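Local structure of EmGH1 (Erythrobacter marinus, 5Z87) at residues T141-A146 and R159-A164; D343-L346 and V351-M354; A506-N511 and I558-E563. The protein probably hydrolyses beta-glucosidic bonds as a beta-glucosidase of glycoside hydrolase family 3. One frame throughout, in Å; residues are numbered along the deposited sequence.

Contact 1: T141-A146 and R159-A164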
# COMPACT_ATOMS: atom_id res chain seq x y z
N THR A 141 -13.68 -23.10 -26.63
CA THR A 141 -13.38 -23.84 -25.40
C THR A 141 -12.93 -22.90 -24.28
O THR A 141 -11.97 -22.15 -24.44
CB THR A 141 -12.29 -24.88 -25.66
OG1 THR A 141 -12.52 -25.50 -26.93
CG2 THR A 141 -12.28 -25.94 -24.56
N GLN A 142 -13.62 -22.98 -23.14
CA GLN A 142 -13.35 -22.13 -21.98
C GLN A 142 -12.57 -22.93 -20.94
O GLN A 142 -13.14 -23.71 -20.17
CB GLN A 142 -14.65 -21.60 -21.40
CG GLN A 142 -15.32 -20.62 -22.32
CD GLN A 142 -14.35 -19.59 -22.86
OE1 GLN A 142 -13.93 -18.69 -22.14
NE2 GLN A 142 -13.98 -19.72 -24.14
N PHE A 143 -11.26 -22.73 -20.91
CA PHE A 143 -10.40 -23.39 -19.93
C PHE A 143 -10.57 -22.75 -18.55
O PHE A 143 -11.28 -21.75 -18.38
CB PHE A 143 -8.97 -23.34 -20.45
CG PHE A 143 -8.79 -24.08 -21.74
CD1 PHE A 143 -8.59 -25.46 -21.73
CD2 PHE A 143 -8.85 -23.42 -22.96
CE1 PHE A 143 -8.42 -26.16 -22.93
CE2 PHE A 143 -8.68 -24.11 -24.16
CZ PHE A 143 -8.47 -25.48 -24.14
N PRO A 144 -9.98 -23.34 -17.50
CA PRO A 144 -10.05 -22.68 -16.19
C PRO A 144 -9.40 -21.31 -16.27
O PRO A 144 -8.49 -21.07 -17.06
CB PRO A 144 -9.27 -23.63 -15.26
CG PRO A 144 -9.30 -24.95 -15.94
CD PRO A 144 -9.28 -24.64 -17.41
N GLN A 145 -9.90 -20.39 -15.45
CA GLN A 145 -9.37 -19.04 -15.41
C GLN A 145 -7.86 -19.07 -15.11
O GLN A 145 -7.32 -20.06 -14.63
CB GLN A 145 -10.14 -18.21 -14.37
CG GLN A 145 -9.77 -16.73 -14.28
CD GLN A 145 -9.89 -16.00 -15.62
OE1 GLN A 145 -9.12 -16.23 -16.55
NE2 GLN A 145 -10.85 -15.10 -15.69
N ALA A 146 -7.19 -17.95 -15.41
CA ALA A 146 -5.73 -17.93 -15.33
C ALA A 146 -5.22 -18.25 -13.91
O ALA A 146 -4.31 -19.06 -13.72
CB ALA A 146 -5.21 -16.58 -15.83
N ARG A 159 1.09 -24.84 -21.67
CA ARG A 159 1.48 -24.71 -23.07
C ARG A 159 0.47 -25.38 -24.00
O ARG A 159 0.09 -24.80 -25.04
CB ARG A 159 2.88 -25.30 -23.27
CG ARG A 159 3.47 -25.01 -24.64
CD ARG A 159 4.51 -26.04 -25.07
NE ARG A 159 3.94 -27.39 -25.19
CZ ARG A 159 3.14 -27.81 -26.17
NH1 ARG A 159 2.77 -26.98 -27.15
NH2 ARG A 159 2.68 -29.06 -26.16
N GLN A 160 0.01 -26.58 -23.64
CA GLN A 160 -1.01 -27.27 -24.42
C GLN A 160 -2.32 -26.50 -24.46
O GLN A 160 -2.99 -26.43 -25.50
CB GLN A 160 -1.27 -28.66 -23.83
CG GLN A 160 -0.12 -29.63 -23.93
CD GLN A 160 -0.37 -30.86 -23.08
OE1 GLN A 160 0.53 -31.34 -22.40
NE2 GLN A 160 -1.60 -31.36 -23.10
N VAL A 161 -2.73 -25.93 -23.32
CA VAL A 161 -3.99 -25.20 -23.28
C VAL A 161 -3.97 -24.04 -24.26
O VAL A 161 -4.96 -23.77 -24.96
CB VAL A 161 -4.30 -24.72 -21.86
CG1 VAL A 161 -5.20 -23.47 -21.90
CG2 VAL A 161 -4.96 -25.83 -21.08
N PHE A 162 -2.83 -23.34 -24.35
CA PHE A 162 -2.78 -22.18 -25.21
C PHE A 162 -2.41 -22.54 -26.64
O PHE A 162 -2.71 -21.76 -27.56
CB PHE A 162 -1.87 -21.12 -24.58
CG PHE A 162 -2.52 -20.44 -23.42
CD1 PHE A 162 -3.45 -19.43 -23.62
CD2 PHE A 162 -2.31 -20.89 -22.12
CE1 PHE A 162 -4.11 -18.84 -22.55
CE2 PHE A 162 -2.97 -20.30 -21.04
CZ PHE A 162 -3.86 -19.27 -21.26
N GLU A 163 -1.82 -23.71 -26.87
CA GLU A 163 -1.74 -24.24 -28.22
C GLU A 163 -3.14 -24.50 -28.76
O GLU A 163 -3.46 -24.11 -29.89
CB GLU A 163 -0.90 -25.52 -28.22
CG GLU A 163 -0.65 -26.13 -29.60
CD GLU A 163 0.00 -27.50 -29.49
OE1 GLU A 163 -0.73 -28.48 -29.30
OE2 GLU A 163 1.25 -27.58 -29.57
N ALA A 164 -4.01 -25.13 -27.95
CA ALA A 164 -5.39 -25.35 -28.37
C ALA A 164 -6.11 -24.02 -28.60
O ALA A 164 -6.87 -23.87 -29.57
CB ALA A 164 -6.16 -26.18 -27.34
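Val161 lays its CG1 methyl over one face of the Phe143 ring, and the geometry supports a CH-pi contact: the carbon stands 3.8 Å from the centroid of the Phe143 ring, only 18° from the ring normal. It sits over the CB side of the ring, where Val161 CG1 is 3.6 Å from Phe143 CG. The second methyl reaches the rim, with Val161 CG2 3.7 Å from Phe143 CD1. At the far end Ala164 CB meets Phe143 CZ obliquely at 4.0 Å. With Phe143 CG anti to its carbonyl carbon (chi1 -63°), the ring leaves the loop and meets Val161 coming from the opposite direction. Its other face is covered by Thr141 CG2, so the ring is packed on both sides. Val161 CG1 also lies 3.8 Å above the plane of the Phe162 ring, which makes one methyl shared by two aromatic faces; Met149 and Ala409, the latter on helix 403-416, add to the same apolar packing.

The partly exposed side of helix 155-171 is polar by contrast. There Arg159 NH1 bridges to Glu163 OE2 at 2.9 Å, one turn along, and the same oxygen has a second salt-bridge partner in Arg227. The loop is buried; there Gln145 holds the N-cap position of helix 146-150, and its OE1 accepts from Ala146 N at 2.8 Å, while its NE2 turns to Glu194 and Gly451.

The joint belongs to the TIM-barrel-type domain of the family, between the loop after strand 126-129 and the helix leading to strand 176-177. The side chains that meet across it touch through carbon alone, which suggests that shape and burial of apolar surface, rather than directional bonds between the two segments, hold the ring on the helix; the loop itself is hydrogen-bonded elsewhere, to Glu605 and Glu168.

Contact 2: D343-L346 and V351-M354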
# COMPACT_ATOMS: atom_id res chain seq x y z
N ASP A 343 3.38 1.98 -30.46
CA ASP A 343 3.38 1.86 -31.92
C ASP A 343 1.99 1.88 -32.52
O ASP A 343 1.80 2.46 -33.59
CB ASP A 343 4.10 0.58 -32.34
CG ASP A 343 5.53 0.52 -31.85
OD1 ASP A 343 6.24 1.54 -32.01
OD2 ASP A 343 5.93 -0.53 -31.31
N ILE A 344 1.01 1.24 -31.88
CA ILE A 344 -0.34 1.16 -32.43
C ILE A 344 -1.35 1.46 -31.33
O ILE A 344 -1.23 0.96 -30.21
CB ILE A 344 -0.60 -0.22 -33.09
CG1 ILE A 344 -2.05 -0.32 -33.56
CG2 ILE A 344 -0.26 -1.35 -32.16
CD1 ILE A 344 -2.27 -1.38 -34.63
N GLU A 345 -2.33 2.30 -31.66
CA GLU A 345 -3.29 2.78 -30.69
C GLU A 345 -4.57 1.95 -30.77
O GLU A 345 -5.23 1.90 -31.81
CB GLU A 345 -3.60 4.26 -30.93
CG GLU A 345 -4.75 4.74 -30.10
CD GLU A 345 -5.15 6.13 -30.46
OE1 GLU A 345 -5.40 6.93 -29.54
OE2 GLU A 345 -5.19 6.44 -31.67
N LEU A 346 -4.89 1.29 -29.68
CA LEU A 346 -6.15 0.58 -29.52
C LEU A 346 -7.19 1.59 -29.06
O LEU A 346 -7.19 2.01 -27.90
CB LEU A 346 -5.98 -0.57 -28.53
CG LEU A 346 -7.26 -1.27 -28.11
CD1 LEU A 346 -7.89 -1.99 -29.30
CD2 LEU A 346 -6.94 -2.24 -26.98
N VAL A 351 -6.46 9.28 -30.99
CA VAL A 351 -5.66 10.48 -31.19
C VAL A 351 -4.57 10.24 -32.23
O VAL A 351 -4.07 11.21 -32.83
CB VAL A 351 -5.08 11.00 -29.86
CG1 VAL A 351 -6.20 11.32 -28.87
CG2 VAL A 351 -4.08 10.01 -29.25
N TYR A 352 -4.20 8.98 -32.50
CA TYR A 352 -3.23 8.74 -33.56
C TYR A 352 -3.74 9.11 -34.94
O TYR A 352 -2.94 9.19 -35.87
CB TYR A 352 -2.78 7.28 -33.57
CG TYR A 352 -1.61 6.98 -32.67
CD1 TYR A 352 -1.24 7.88 -31.67
CD2 TYR A 352 -0.89 5.80 -32.81
CE1 TYR A 352 -0.15 7.60 -30.82
CE2 TYR A 352 0.20 5.51 -31.96
CZ TYR A 352 0.56 6.43 -30.97
OH TYR A 352 1.62 6.14 -30.15
N LEU A 353 -5.05 9.35 -35.09
CA LEU A 353 -5.56 9.83 -36.37
C LEU A 353 -5.01 11.22 -36.69
O LEU A 353 -5.02 11.62 -37.86
CB LEU A 353 -7.09 9.84 -36.37
CG LEU A 353 -7.80 8.52 -36.70
CD1 LEU A 353 -7.34 7.37 -35.83
CD2 LEU A 353 -9.32 8.64 -36.59
N MET A 354 -4.51 11.95 -35.70
CA MET A 354 -3.89 13.26 -35.91
C MET A 354 -2.44 13.16 -36.38
O MET A 354 -1.86 14.19 -36.73
CB MET A 354 -3.93 14.10 -34.62
CG MET A 354 -5.32 14.40 -34.09
SD MET A 354 -5.27 15.18 -32.45
CE MET A 354 -7.01 15.17 -32.02
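Extended torsions throughout its aliphatic part, CG anti to the backbone N (chi1 171°) and CD anti to CA (chi2 -173°), send the carboxylate of Glu345 straight out from strand 345-346 to the 3-10 turn 351-353. Its two oxygens divide the work: Glu345 OE1 accepts a rather bent bond from Val351 N at 3.0 Å through the syn lone pair, and Glu345 OE2 takes Tyr352 N at 2.8 Å, on the syn side but tilted 34° from the carboxylate plane. The stem is used too, since Glu345 CB lies over one face of the Tyr352 ring, 4.0 Å from its centroid, as a CH-pi contact. At the ring edge Asp343 O lies 3.8 Å from Tyr352 CE2, and Tyr352 OH is hydrogen-bonded to Val342 O. The Asp343 carboxylate forms salt bridges with Arg301 and Arg375.

With an alanine here in place of Glu345, the amides of Val351 and Tyr352 would probably lose both acceptors, and the turn would be freer to shift. In the TIM-barrel-type N-terminal domain, strand 345-346 pairs in parallel with strand 64-65, and the buried Glu345 carboxylate ties it to the 3-10 segment that follows; the two amide donors are likely to stabilise its negative charge.

Contact 3: A506-N511 and I558-E563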
# COMPACT_ATOMS: atom_id res chain seq x y z
N ALA A 506 -27.55 -9.09 -3.62
CA ALA A 506 -28.76 -9.84 -3.32
C ALA A 506 -29.39 -9.35 -2.02
O ALA A 506 -28.71 -8.86 -1.11
CB ALA A 506 -28.45 -11.33 -3.21
N ASP A 507 -30.72 -9.48 -1.95
CA ASP A 507 -31.46 -8.96 -0.80
C ASP A 507 -31.25 -9.86 0.42
O ASP A 507 -31.45 -11.08 0.33
CB ASP A 507 -32.95 -8.84 -1.13
CG ASP A 507 -33.78 -8.45 0.08
OD1 ASP A 507 -33.36 -7.54 0.82
OD2 ASP A 507 -34.84 -9.06 0.29
N PRO A 508 -30.84 -9.31 1.57
CA PRO A 508 -30.64 -10.16 2.75
C PRO A 508 -31.89 -10.89 3.22
O PRO A 508 -31.79 -12.06 3.59
CB PRO A 508 -30.14 -9.16 3.81
CG PRO A 508 -29.54 -8.05 3.02
CD PRO A 508 -30.37 -7.93 1.78
N ALA A 509 -33.06 -10.23 3.21
CA ALA A 509 -34.27 -10.89 3.71
C ALA A 509 -34.67 -12.06 2.82
O ALA A 509 -35.04 -13.13 3.32
CB ALA A 509 -35.43 -9.90 3.83
N ARG A 510 -34.61 -11.88 1.50
CA ARG A 510 -34.86 -13.00 0.61
C ARG A 510 -33.85 -14.12 0.86
O ARG A 510 -34.22 -15.30 0.90
CB ARG A 510 -34.82 -12.53 -0.85
CG ARG A 510 -34.75 -13.67 -1.85
CD ARG A 510 -35.09 -13.22 -3.27
NE ARG A 510 -34.92 -14.33 -4.22
CZ ARG A 510 -35.82 -15.30 -4.39
NH1 ARG A 510 -36.95 -15.31 -3.68
NH2 ARG A 510 -35.60 -16.28 -5.27
N ASN A 511 -32.59 -13.76 1.07
CA ASN A 511 -31.56 -14.77 1.32
C ASN A 511 -31.83 -15.55 2.60
O ASN A 511 -31.59 -16.75 2.66
CB ASN A 511 -30.18 -14.10 1.39
CG ASN A 511 -29.52 -13.95 0.03
OD1 ASN A 511 -29.76 -14.74 -0.89
ND2 ASN A 511 -28.66 -12.95 -0.10
N ILE A 558 -18.83 -12.61 0.46
CA ILE A 558 -19.73 -11.47 0.48
C ILE A 558 -21.12 -11.91 0.89
O ILE A 558 -21.55 -13.05 0.63
CB ILE A 558 -19.73 -10.77 -0.90
CG1 ILE A 558 -20.43 -9.42 -0.80
CG2 ILE A 558 -20.40 -11.63 -1.96
CD1 ILE A 558 -20.10 -8.53 -1.98
N GLY A 559 -21.82 -11.02 1.59
CA GLY A 559 -23.25 -11.19 1.81
C GLY A 559 -23.59 -12.21 2.88
O GLY A 559 -23.01 -12.22 3.98
N GLU A 560 -24.54 -13.10 2.56
CA GLU A 560 -25.12 -14.01 3.53
C GLU A 560 -24.57 -15.42 3.41
O GLU A 560 -25.14 -16.34 4.01
CB GLU A 560 -26.64 -14.06 3.37
CG GLU A 560 -27.35 -12.86 3.97
CD GLU A 560 -27.05 -11.59 3.20
OE1 GLU A 560 -27.31 -11.58 1.98
OE2 GLU A 560 -26.55 -10.63 3.81
N GLN A 561 -23.48 -15.60 2.67
CA GLN A 561 -22.98 -16.95 2.44
C GLN A 561 -22.46 -17.59 3.73
O GLN A 561 -22.58 -18.80 3.91
CB GLN A 561 -21.88 -16.93 1.39
CG GLN A 561 -22.32 -16.55 -0.03
CD GLN A 561 -21.12 -16.52 -0.96
OE1 GLN A 561 -20.68 -17.55 -1.46
NE2 GLN A 561 -20.54 -15.33 -1.13
N ASN A 562 -21.84 -16.80 4.61
CA ASN A 562 -21.38 -17.36 5.87
C ASN A 562 -22.57 -17.76 6.74
O ASN A 562 -22.55 -18.83 7.36
CB ASN A 562 -20.48 -16.37 6.62
CG ASN A 562 -19.12 -16.22 5.97
OD1 ASN A 562 -18.57 -17.17 5.42
ND2 ASN A 562 -18.58 -15.01 6.01
N GLU A 563 -23.60 -16.91 6.77
CA GLU A 563 -24.85 -17.28 7.43
C GLU A 563 -25.36 -18.62 6.92
O GLU A 563 -25.65 -19.53 7.70
CB GLU A 563 -25.90 -16.18 7.21
CG GLU A 563 -27.09 -16.28 8.14
CD GLU A 563 -27.98 -15.06 8.10
OE1 GLU A 563 -27.49 -13.98 7.68
OE2 GLU A 563 -29.16 -15.18 8.49
O HOH W 1 -26.33 -9.94 0.25
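Glu560 folds its side chain against the start of helix 508-522, with its carboxylate beside the Pro508 ring and its CG beside the CB of Asn511. The overlap is measured by Glu560 OE2 lying 3.9 Å from Pro508 CB, and Glu560 CG 4.0 Å from Asn511 CB. A bend at chi2 (69°) turns the carboxylate back so that both neighbours can be met at once. In the polar bond, Asn511 ND2 donates to Glu560 OE1 at 2.8 Å on the anti lone pair, the side away from the other oxygen. The amide and carboxylate planes stand 34° apart, and the N-H...O angle is 150°. Asn511 is held at its other end by Ala484 N, which donates to OD1, and this second bond fixes which way round the amide lies.

Both segments carry the start of a helix in the alpha/beta C-terminal domain of the family. Helix 508-522 leads into strand 527-533 and helix 561-569 into strand 574-580, neighbouring parallel strands of its mixed sheet. Asp507 caps the first helix, its OD2 accepting from Arg510 N at 3.1 Å. Glu560 takes the N-cap position of the second and is the third residue of a type II' turn from Ile558 to Gln561, in which Gly559 supplies the positive phi.

A water donates to Glu560 OE1 at 2.6 Å and to Ala506 O at 2.9 Å, so that OE1 receives two bonds and the backbone ahead of the helix is drawn in as well. Pro508 is exposed to solvent, whereas Asn511 is buried; Ile558, at the start of the turn, packs on Phe653 of the second subunit.

Contacts 1 and 2 both belong to the N-terminal family domain, with centres 31 Å apart and nearest atoms about 17 Å apart; contact 3 lies in the C-terminal domain, its centre 34 Å from that of contact 1 and 47 Å from that of contact 2. None is part of the pocket that holds the dithiothreitol molecule. One connection to it is Leu346, in segment 343-346, which touches the pocket residues Phe178 and Trp314; a more indirect one runs from Gln145 to Gly451, next to Tyr452. Contact 3 lies farthest from the centre of the chain, about 30 Å centre to centre; separately, its Ala506 side chain is about 13 Å from a bound magnesium ion.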